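Local coordinates for protein endonuclease 2 (Arabidopsis thaliana, PDB 4CXV) that cleaves RNA and single-stranded DNA, and less readily double-stranded DNA, with the help of divalent metal ions, leaving products with 5'-phosphates, at residues L42-V47 against S119-D124; G5-C10 against D36-C41; C66-N71 against Y209-I214. All coordinates share one frame; numbering follows the deposited sequence.

Contact 1. Residues L42-V47 against S119-D124. With ZN (zinc ion), chain J; ZN (zinc ion), chain L.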
loop_
_atom_site.group_PDB
_atom_site.type_symbol
_atom_site.label_atom_id
_atom_site.label_comp_id
_atom_site.label_asym_id
_atom_site.label_seq_id
_atom_site.Cartn_x
_atom_site.Cartn_y
_atom_site.Cartn_z
ATOM N N LEU A 42 3.674 -0.183 -10.093
ATOM C CA LEU A 42 4.818 -1.002 -9.656
ATOM C C LEU A 42 6.176 -0.391 -10.027
ATOM O O LEU A 42 7.212 -0.961 -9.708
ATOM C CB LEU A 42 4.697 -2.424 -10.205
ATOM C CG LEU A 42 5.031 -3.576 -9.263
ATOM C CD1 LEU A 42 4.079 -3.650 -8.058
ATOM C CD2 LEU A 42 4.960 -4.859 -10.058
ATOM N N TRP A 43 6.169 0.777 -10.662
ATOM C CA TRP A 43 7.414 1.406 -11.084
ATOM C C TRP A 43 8.401 1.525 -9.924
ATOM O O TRP A 43 9.575 1.240 -10.075
ATOM C CB TRP A 43 7.102 2.780 -11.677
ATOM C CG TRP A 43 8.308 3.565 -11.954
ATOM C CD1 TRP A 43 9.074 3.500 -13.076
ATOM C CD2 TRP A 43 8.938 4.517 -11.081
ATOM N NE1 TRP A 43 10.145 4.352 -12.961
ATOM C CE2 TRP A 43 10.082 4.996 -11.751
ATOM C CE3 TRP A 43 8.648 5.010 -9.790
ATOM C CZ2 TRP A 43 10.949 5.948 -11.181
ATOM C CZ3 TRP A 43 9.510 5.946 -9.223
ATOM C CH2 TRP A 43 10.643 6.416 -9.930
ATOM N N ALA A 44 7.919 1.907 -8.748
ATOM C CA ALA A 44 8.839 2.086 -7.639
ATOM C C ALA A 44 9.577 0.803 -7.300
ATOM O O ALA A 44 10.715 0.858 -6.855
ATOM C CB ALA A 44 8.146 2.641 -6.401
ATOM N N ASP A 45 8.928 -0.345 -7.415
ATOM C CA ASP A 45 9.622 -1.593 -7.065
ATOM C C ASP A 45 10.818 -1.857 -7.994
ATOM O O ASP A 45 11.797 -2.454 -7.573
ATOM C CB ASP A 45 8.671 -2.799 -7.090
ATOM C CG ASP A 45 7.963 -3.042 -5.735
ATOM O OD1 ASP A 45 8.201 -2.308 -4.745
ATOM O OD2 ASP A 45 7.141 -3.964 -5.683
ATOM N N ARG A 46 10.732 -1.373 -9.239
ATOM C CA ARG A 46 11.785 -1.633 -10.236
ATOM C C ARG A 46 13.012 -0.753 -10.049
ATOM O O ARG A 46 14.032 -1.006 -10.680
ATOM C CB ARG A 46 11.307 -1.373 -11.674
ATOM C CG ARG A 46 9.950 -1.910 -12.077
ATOM C CD ARG A 46 9.387 -0.997 -13.177
ATOM N NE ARG A 46 8.003 -1.276 -13.592
ATOM C CZ ARG A 46 7.308 -0.505 -14.429
ATOM N NH1 ARG A 46 7.856 0.586 -14.952
ATOM N NH2 ARG A 46 6.066 -0.824 -14.761
ATOM N N VAL A 47 12.909 0.294 -9.216
ATOM C CA VAL A 47 14.048 1.196 -8.977
ATOM C C VAL A 47 14.632 1.042 -7.570
ATOM O O VAL A 47 15.390 1.876 -7.103
ATOM C CB VAL A 47 13.750 2.675 -9.291
ATOM C CG1 VAL A 47 13.426 2.848 -10.765
ATOM C CG2 VAL A 47 12.639 3.237 -8.411
ATOM N N SER A 119 1.944 6.963 -5.257
ATOM C CA SER A 119 0.934 5.974 -5.609
ATOM C C SER A 119 1.345 4.600 -5.052
ATOM O O SER A 119 0.547 3.903 -4.421
ATOM C CB SER A 119 0.731 5.931 -7.142
ATOM O OG SER A 119 0.260 7.182 -7.658
ATOM N N HIS A 120 2.584 4.216 -5.298
ATOM C CA HIS A 120 3.067 2.942 -4.831
ATOM C C HIS A 120 3.164 2.898 -3.300
ATOM O O HIS A 120 2.744 1.927 -2.671
ATOM C CB HIS A 120 4.421 2.647 -5.452
ATOM C CG HIS A 120 4.990 1.331 -5.039
ATOM N ND1 HIS A 120 4.756 0.171 -5.734
ATOM C CD2 HIS A 120 5.790 0.995 -4.009
ATOM C CE1 HIS A 120 5.401 -0.822 -5.160
ATOM N NE2 HIS A 120 6.012 -0.353 -4.091
ATOM N N PHE A 121 3.739 3.940 -2.711
ATOM C CA PHE A 121 3.957 3.948 -1.271
ATOM C C PHE A 121 2.648 4.050 -0.478
ATOM O O PHE A 121 2.536 3.459 0.589
ATOM C CB PHE A 121 4.987 5.009 -0.868
ATOM C CG PHE A 121 6.394 4.785 -1.436
ATOM C CD1 PHE A 121 6.936 3.514 -1.568
ATOM C CD2 PHE A 121 7.179 5.868 -1.801
ATOM C CE1 PHE A 121 8.226 3.323 -2.038
ATOM C CE2 PHE A 121 8.472 5.681 -2.288
ATOM C CZ PHE A 121 8.982 4.403 -2.421
ATOM N N MET A 122 1.653 4.763 -0.990
ATOM C CA MET A 122 0.336 4.746 -0.371
ATOM C C MET A 122 -0.202 3.312 -0.340
ATOM O O MET A 122 -0.877 2.905 0.604
ATOM C CB MET A 122 -0.642 5.665 -1.106
ATOM C CG MET A 122 -1.967 5.852 -0.378
ATOM S SD MET A 122 -1.790 6.620 1.257
ATOM C CE MET A 122 -1.276 8.271 0.817
ATOM N N GLY A 123 0.078 2.530 -1.364
ATOM C CA GLY A 123 -0.248 1.128 -1.330
ATOM C C GLY A 123 0.548 0.353 -0.295
ATOM O O GLY A 123 -0.023 -0.354 0.548
ATOM N N ASP A 124 1.876 0.478 -0.333
ATOM C CA ASP A 124 2.699 -0.304 0.565
ATOM C C ASP A 124 2.407 -0.020 2.035
ATOM O O ASP A 124 2.464 -0.928 2.837
ATOM C CB ASP A 124 4.168 -0.104 0.318
ATOM C CG ASP A 124 4.698 -1.021 -0.720
ATOM O OD1 ASP A 124 3.957 -1.860 -1.286
ATOM O OD2 ASP A 124 5.863 -0.902 -0.983
HETATM ZN ZN ZN J . 7.044 -1.601 -2.674
HETATM ZN ZN ZN L . 3.963 -3.335 -2.704
#
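A44 lays its CB over one face of the H120 imidazole, 4.0 Å from the ring centroid and 27° off the ring normal, a CH-pi contact displaced toward the CG-CD2 side. The imidazole arrives there because its CG is anti to the backbone N (chi1 -179°), which sends the ring out from helix 111-124 to the short turn at 43-46. D45 meets the far end of the same ring. Its side chain crosses H120 at about a right angle, with carboxylate and ring planes 71° apart, and D45 OD1 stops 3.0 Å from H120 NE2. What joins them is a shared zinc ion, bound by H120 NE2 at 2.2 Å and more loosely by D45 OD1 at 2.5 Å. One helical turn beyond H120, D124 gives OD2 to this ion at 2.2 Å and OD1 to a second zinc ion at 2.0 Å, so a single carboxylate bridges two metals. A hydrogen bond from H120 ND1 to C41 O holds the imidazole at its other nitrogen and fixes its rotation. H58 also binds the first ion, H6 and W1 the second, and together they belong to the trinuclear metal centre characteristic of S1/P1 nucleases.

Contact 2. Residues G5-C10 against D36-C41; sequences GHEIIC and DLSSLC. With ZN (zinc ion), chain L.
H6 leaves helix 3-15 toward C41, and its CB lies 3.7 Å from C41 O. Its chi1 of -72° sets CG anti to the carbonyl carbon, and the ring climbs past the same carbonyl, with H6 ND1 still 3.8 Å from C41 O in a van der Waals approach. CD2 and CE1 then flank the zinc ion almost evenly, so the metal stands nearly straight ahead of NE2, which binds it at 2.0 Å. D124 OD1 and both the amino nitrogen and the carbonyl oxygen of W1 complete the protein ligands of this ion. Here is a hallmark of the S1/P1 nuclease fold: the mature N terminus itself enters the metal centre, and the helix that follows it supplies a histidine from its first turn.

That helix is fastened covalently to the loop before helix 43-46. C10, one turn along from H6, joins its SG to C41 SG at 2.0 Å, the disulfide twisted in the left-handed sense with chi3 -97°. Beside the bridge, L37 CD2 comes within 4.3 Å of C10 SG, while S119 of helix 111-124 touches both cysteines. Lower down, C10 CB packs 3.8 Å from S38 CA, and E7 CG lies 4.0 Å from S38 CB, alongside the 3-10 turn of residues 37-39. The turn is knitted together from within. S38 OG donates to D36 OD1 on the syn side, 23° out of the carboxylate plane, and S38 N adds a weak Asx-turn bond to the same oxygen. D36 O is gripped twice by S39, through its backbone N and through S39 OG at 2.7 Å, while K11 reaches S38 OG from the helix.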
loop_
_atom_site.group_PDB
_atom_site.type_symbol
_atom_site.label_atom_id
_atom_site.label_comp_id
_atom_site.label_asym_id
_atom_site.label_seq_id
_atom_site.Cartn_x
_atom_site.Cartn_y
_atom_site.Cartn_z
ATOM N N GLY A 5 -1.946 -6.286 -5.978
ATOM C CA GLY A 5 -2.394 -5.361 -4.941
ATOM C C GLY A 5 -2.248 -3.911 -5.364
ATOM O O GLY A 5 -3.153 -3.117 -5.171
ATOM N N HIS A 6 -1.091 -3.553 -5.910
ATOM C CA HIS A 6 -0.890 -2.178 -6.364
ATOM C C HIS A 6 -1.843 -1.805 -7.509
ATOM O O HIS A 6 -2.345 -0.685 -7.563
ATOM C CB HIS A 6 0.580 -1.916 -6.759
ATOM C CG HIS A 6 1.516 -1.853 -5.589
ATOM N ND1 HIS A 6 1.573 -0.769 -4.752
ATOM C CD2 HIS A 6 2.410 -2.746 -5.108
ATOM C CE1 HIS A 6 2.487 -0.976 -3.826
ATOM N NE2 HIS A 6 2.978 -2.183 -3.990
ATOM N N GLU A 7 -2.062 -2.734 -8.428
ATOM C CA GLU A 7 -3.000 -2.464 -9.537
ATOM C C GLU A 7 -4.386 -2.165 -9.012
ATOM O O GLU A 7 -5.047 -1.230 -9.456
ATOM C CB GLU A 7 -3.070 -3.633 -10.497
ATOM C CG GLU A 7 -2.805 -3.203 -11.920
ATOM C CD GLU A 7 -3.093 -4.293 -12.932
ATOM O OE1 GLU A 7 -4.243 -4.358 -13.421
ATOM O OE2 GLU A 7 -2.158 -5.048 -13.248
ATOM N N ILE A 8 -4.846 -2.986 -8.083
ATOM C CA ILE A 8 -6.155 -2.802 -7.489
ATOM C C ILE A 8 -6.266 -1.446 -6.820
ATOM O O ILE A 8 -7.234 -0.721 -7.015
ATOM C CB ILE A 8 -6.423 -3.937 -6.460
ATOM C CG1 ILE A 8 -6.671 -5.251 -7.205
ATOM C CG2 ILE A 8 -7.625 -3.604 -5.563
ATOM C CD1 ILE A 8 -6.343 -6.505 -6.435
ATOM N N ILE A 9 -5.290 -1.113 -5.996
ATOM C CA ILE A 9 -5.296 0.151 -5.268
ATOM C C ILE A 9 -5.345 1.320 -6.238
ATOM O O ILE A 9 -6.138 2.246 -6.062
ATOM C CB ILE A 9 -4.091 0.184 -4.284
ATOM C CG1 ILE A 9 -4.467 -0.633 -3.029
ATOM C CG2 ILE A 9 -3.694 1.605 -3.894
ATOM C CD1 ILE A 9 -3.312 -1.030 -2.147
ATOM N N CYS A 10 -4.489 1.289 -7.248
ATOM C CA CYS A 10 -4.436 2.389 -8.189
ATOM C C CYS A 10 -5.664 2.478 -9.089
ATOM O O CYS A 10 -6.071 3.576 -9.460
ATOM C CB CYS A 10 -3.150 2.308 -8.978
ATOM S SG CYS A 10 -1.741 2.902 -8.023
ATOM N N ASP A 36 -3.430 5.561 -17.788
ATOM C CA ASP A 36 -3.738 4.576 -16.750
ATOM C C ASP A 36 -2.689 4.600 -15.634
ATOM O O ASP A 36 -1.595 4.087 -15.799
ATOM C CB ASP A 36 -3.843 3.168 -17.378
ATOM C CG ASP A 36 -4.259 2.084 -16.364
ATOM O OD1 ASP A 36 -4.632 2.433 -15.220
ATOM O OD2 ASP A 36 -4.203 0.878 -16.721
ATOM N N LEU A 37 -3.056 5.162 -14.487
ATOM C CA LEU A 37 -2.167 5.211 -13.349
ATOM C C LEU A 37 -1.715 3.807 -12.943
ATOM O O LEU A 37 -0.548 3.593 -12.588
ATOM C CB LEU A 37 -2.866 5.881 -12.157
ATOM C CG LEU A 37 -2.031 6.070 -10.901
ATOM C CD1 LEU A 37 -0.806 6.937 -11.160
ATOM C CD2 LEU A 37 -2.863 6.654 -9.773
ATOM N N SER A 38 -2.629 2.853 -12.981
ATOM C CA SER A 38 -2.339 1.497 -12.564
ATOM C C SER A 38 -1.266 0.823 -13.400
ATOM O O SER A 38 -0.621 -0.086 -12.921
ATOM C CB SER A 38 -3.630 0.643 -12.509
ATOM O OG SER A 38 -4.208 0.408 -13.793
ATOM N N SER A 39 -1.009 1.307 -14.619
ATOM C CA SER A 39 0.029 0.712 -15.427
ATOM C C SER A 39 1.433 1.012 -14.893
ATOM O O SER A 39 2.377 0.353 -15.299
ATOM C CB SER A 39 -0.063 1.114 -16.916
ATOM O OG SER A 39 0.148 2.510 -17.078
ATOM N N LEU A 40 1.562 1.975 -13.974
ATOM C CA LEU A 40 2.855 2.358 -13.427
ATOM C C LEU A 40 2.924 2.268 -11.894
ATOM O O LEU A 40 3.868 2.725 -11.284
ATOM C CB LEU A 40 3.244 3.728 -13.957
ATOM C CG LEU A 40 3.699 3.715 -15.431
ATOM C CD1 LEU A 40 3.761 5.150 -15.959
ATOM C CD2 LEU A 40 5.039 3.018 -15.617
ATOM N N CYS A 41 1.956 1.610 -11.289
ATOM C CA CYS A 41 1.990 1.562 -9.813
ATOM C C CYS A 41 2.954 0.546 -9.234
ATOM O O CYS A 41 3.102 0.468 -8.027
ATOM C CB CYS A 41 0.608 1.472 -9.209
ATOM S SG CYS A 41 -0.273 3.037 -9.427
HETATM ZN ZN ZN L . 3.963 -3.335 -2.704
#

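Contact 3. Residues C66-N71 against Y209-I214; sequences CSYQYN and YASEGI
Y68 lies flat against helix 206-221, its ring facing A210: A210 CB stands 3.8 Å from the ring centroid and 17° off the normal, a CH-pi contact over the face, displaced toward the CD2-CE2 side. S211 takes the edge instead, its OG lying in the ring plane 3.7 Å from Y68 CD2. The opposite face is met by Y70 N, at the start of helix 70-73, so the ring is held between A210 and this backbone, and the hydrogen bond of Y68 OH to D207 ties down its far end.

I214, one turn past A210, continues the apolar surface. Its CG2 branch faces Y68 CB at 4.1 Å, while CG1, anti to the backbone N (chi1 -168°), carries CD1 alongside the main chain to within 3.6 Å of S67 O. Replaced by an alanine, I214 would lose both branches, and the backbone of C66 and S67 would probably be left with a gap beneath it and Y68 CB without its neighbour.

Residues 67-71 are predicted from relatives to bind substrate. The C66-C218 disulfide joins this loop to the same helix, and strand 60-62 closes in beside them, I60 touching Y68 and A210, and T62 touching I214.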
loop_
_atom_site.group_PDB
_atom_site.type_symbol
_atom_site.label_atom_id
_atom_site.label_comp_id
_atom_site.label_asym_id
_atom_site.label_seq_id
_atom_site.Cartn_x
_atom_site.Cartn_y
_atom_site.Cartn_z
ATOM N N CYS A 66 3.461 -4.201 19.240
ATOM C CA CYS A 66 2.325 -3.931 18.352
ATOM C C CYS A 66 1.969 -2.461 18.392
ATOM O O CYS A 66 0.850 -2.056 18.668
ATOM C CB CYS A 66 1.138 -4.811 18.726
ATOM S SG CYS A 66 1.513 -6.577 18.558
ATOM N N SER A 67 2.973 -1.671 18.098
ATOM C CA SER A 67 2.877 -0.242 18.115
ATOM C C SER A 67 3.832 0.361 17.096
ATOM O O SER A 67 4.924 -0.191 16.860
ATOM C CB SER A 67 3.263 0.261 19.501
ATOM O OG SER A 67 4.646 0.110 19.708
ATOM N N TYR A 68 3.456 1.542 16.579
ATOM C CA TYR A 68 4.290 2.293 15.692
ATOM C C TYR A 68 4.385 3.730 16.173
ATOM O O TYR A 68 3.389 4.326 16.510
ATOM C CB TYR A 68 3.751 2.216 14.253
ATOM C CG TYR A 68 4.237 3.350 13.394
ATOM C CD1 TYR A 68 5.472 3.299 12.798
ATOM C CD2 TYR A 68 3.462 4.489 13.214
ATOM C CE1 TYR A 68 5.928 4.341 12.014
ATOM C CE2 TYR A 68 3.904 5.545 12.447
ATOM C CZ TYR A 68 5.142 5.470 11.846
ATOM O OH TYR A 68 5.603 6.530 11.076
ATOM N N GLN A 69 5.622 4.250 16.230
ATOM C CA GLN A 69 5.872 5.657 16.475
ATOM C C GLN A 69 6.786 6.187 15.379
ATOM O O GLN A 69 7.856 5.635 15.180
ATOM C CB GLN A 69 6.640 5.862 17.783
ATOM C CG GLN A 69 6.155 5.080 18.991
ATOM C CD GLN A 69 5.635 6.002 20.069
ATOM O OE1 GLN A 69 4.915 6.959 19.777
ATOM N NE2 GLN A 69 5.982 5.723 21.321
ATOM N N TYR A 70 6.411 7.282 14.735
ATOM C CA TYR A 70 7.230 7.891 13.701
ATOM C C TYR A 70 8.670 8.153 14.178
ATOM O O TYR A 70 9.649 7.754 13.540
ATOM C CB TYR A 70 6.603 9.201 13.241
ATOM C CG TYR A 70 7.323 9.816 12.067
ATOM C CD1 TYR A 70 8.392 10.683 12.261
ATOM C CD2 TYR A 70 6.940 9.526 10.760
ATOM C CE1 TYR A 70 9.068 11.237 11.186
ATOM C CE2 TYR A 70 7.605 10.084 9.671
ATOM C CZ TYR A 70 8.662 10.930 9.889
ATOM O OH TYR A 70 9.306 11.495 8.827
ATOM N N ASN A 71 8.792 8.853 15.297
ATOM C CA ASN A 71 10.103 9.238 15.743
ATOM C C ASN A 71 11.003 8.025 16.042
ATOM O O ASN A 71 12.200 8.092 15.818
ATOM C CB ASN A 71 10.009 10.234 16.916
ATOM C CG ASN A 71 9.492 11.602 16.471
ATOM O OD1 ASN A 71 9.834 12.089 15.391
ATOM N ND2 ASN A 71 8.658 12.216 17.290
ATOM N N TYR A 209 -2.112 5.363 9.034
ATOM C CA TYR A 209 -2.188 4.166 8.234
ATOM C C TYR A 209 -1.205 3.107 8.739
ATOM O O TYR A 209 -1.511 1.919 8.791
ATOM C CB TYR A 209 -1.943 4.498 6.730
ATOM C CG TYR A 209 -2.646 5.772 6.194
ATOM C CD1 TYR A 209 -3.806 6.267 6.793
ATOM C CD2 TYR A 209 -2.150 6.451 5.090
ATOM C CE1 TYR A 209 -4.422 7.427 6.334
ATOM C CE2 TYR A 209 -2.780 7.591 4.596
ATOM C CZ TYR A 209 -3.919 8.068 5.220
ATOM O OH TYR A 209 -4.547 9.200 4.769
ATOM N N ALA A 210 -0.033 3.551 9.133
ATOM C CA ALA A 210 0.977 2.670 9.678
ATOM C C ALA A 210 0.544 2.068 11.005
ATOM O O ALA A 210 0.766 0.881 11.266
ATOM C CB ALA A 210 2.262 3.436 9.895
ATOM N N SER A 211 -0.082 2.876 11.858
ATOM C CA SER A 211 -0.568 2.354 13.157
ATOM C C SER A 211 -1.620 1.301 12.989
ATOM O O SER A 211 -1.600 0.305 13.702
ATOM C CB SER A 211 -1.089 3.488 14.026
ATOM O OG SER A 211 0.014 4.190 14.554
ATOM N N GLU A 212 -2.522 1.474 12.023
ATOM C CA GLU A 212 -3.474 0.423 11.675
ATOM C C GLU A 212 -2.758 -0.826 11.210
ATOM O O GLU A 212 -3.161 -1.951 11.482
ATOM C CB GLU A 212 -4.363 0.897 10.525
ATOM C CG GLU A 212 -5.397 1.933 10.908
ATOM C CD GLU A 212 -5.912 2.730 9.717
ATOM O OE1 GLU A 212 -5.497 2.440 8.565
ATOM O OE2 GLU A 212 -6.711 3.669 9.943
ATOM N N GLY A 213 -1.731 -0.628 10.401
ATOM C CA GLY A 213 -1.012 -1.725 9.761
ATOM C C GLY A 213 -0.333 -2.656 10.765
ATOM O O GLY A 213 -0.457 -3.875 10.651
ATOM N N ILE A 214 0.385 -2.092 11.724
ATOM C CA ILE A 214 1.032 -2.941 12.710
ATOM C C ILE A 214 0.000 -3.675 13.564
ATOM O O ILE A 214 0.194 -4.819 13.943
ATOM C CB ILE A 214 2.055 -2.214 13.563
ATOM C CG1 ILE A 214 2.875 -3.241 14.352
ATOM C CG2 ILE A 214 1.398 -1.163 14.452
ATOM C CD1 ILE A 214 4.308 -2.848 14.513
#

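From the N terminus, contact 2 is the first to close, bringing the loop after helix 19-28 back to helix 3-15. Contact 1 opens at the very next residue and closes a longer loop on helix 111-124; the two stand in series yet touch, with L42 CD1 3.5 Å from H6 CD2 and a zinc ion common to both. Contact 3 starts inside the loop of contact 1 and ends beyond it, on helix 206-221, so these two cross. M122 SD and Y209 CE2, 3.6 Å apart, join their helices. Contacts 2 and 3 lie on opposite sides of the chain's centre, with contact 1 touching each.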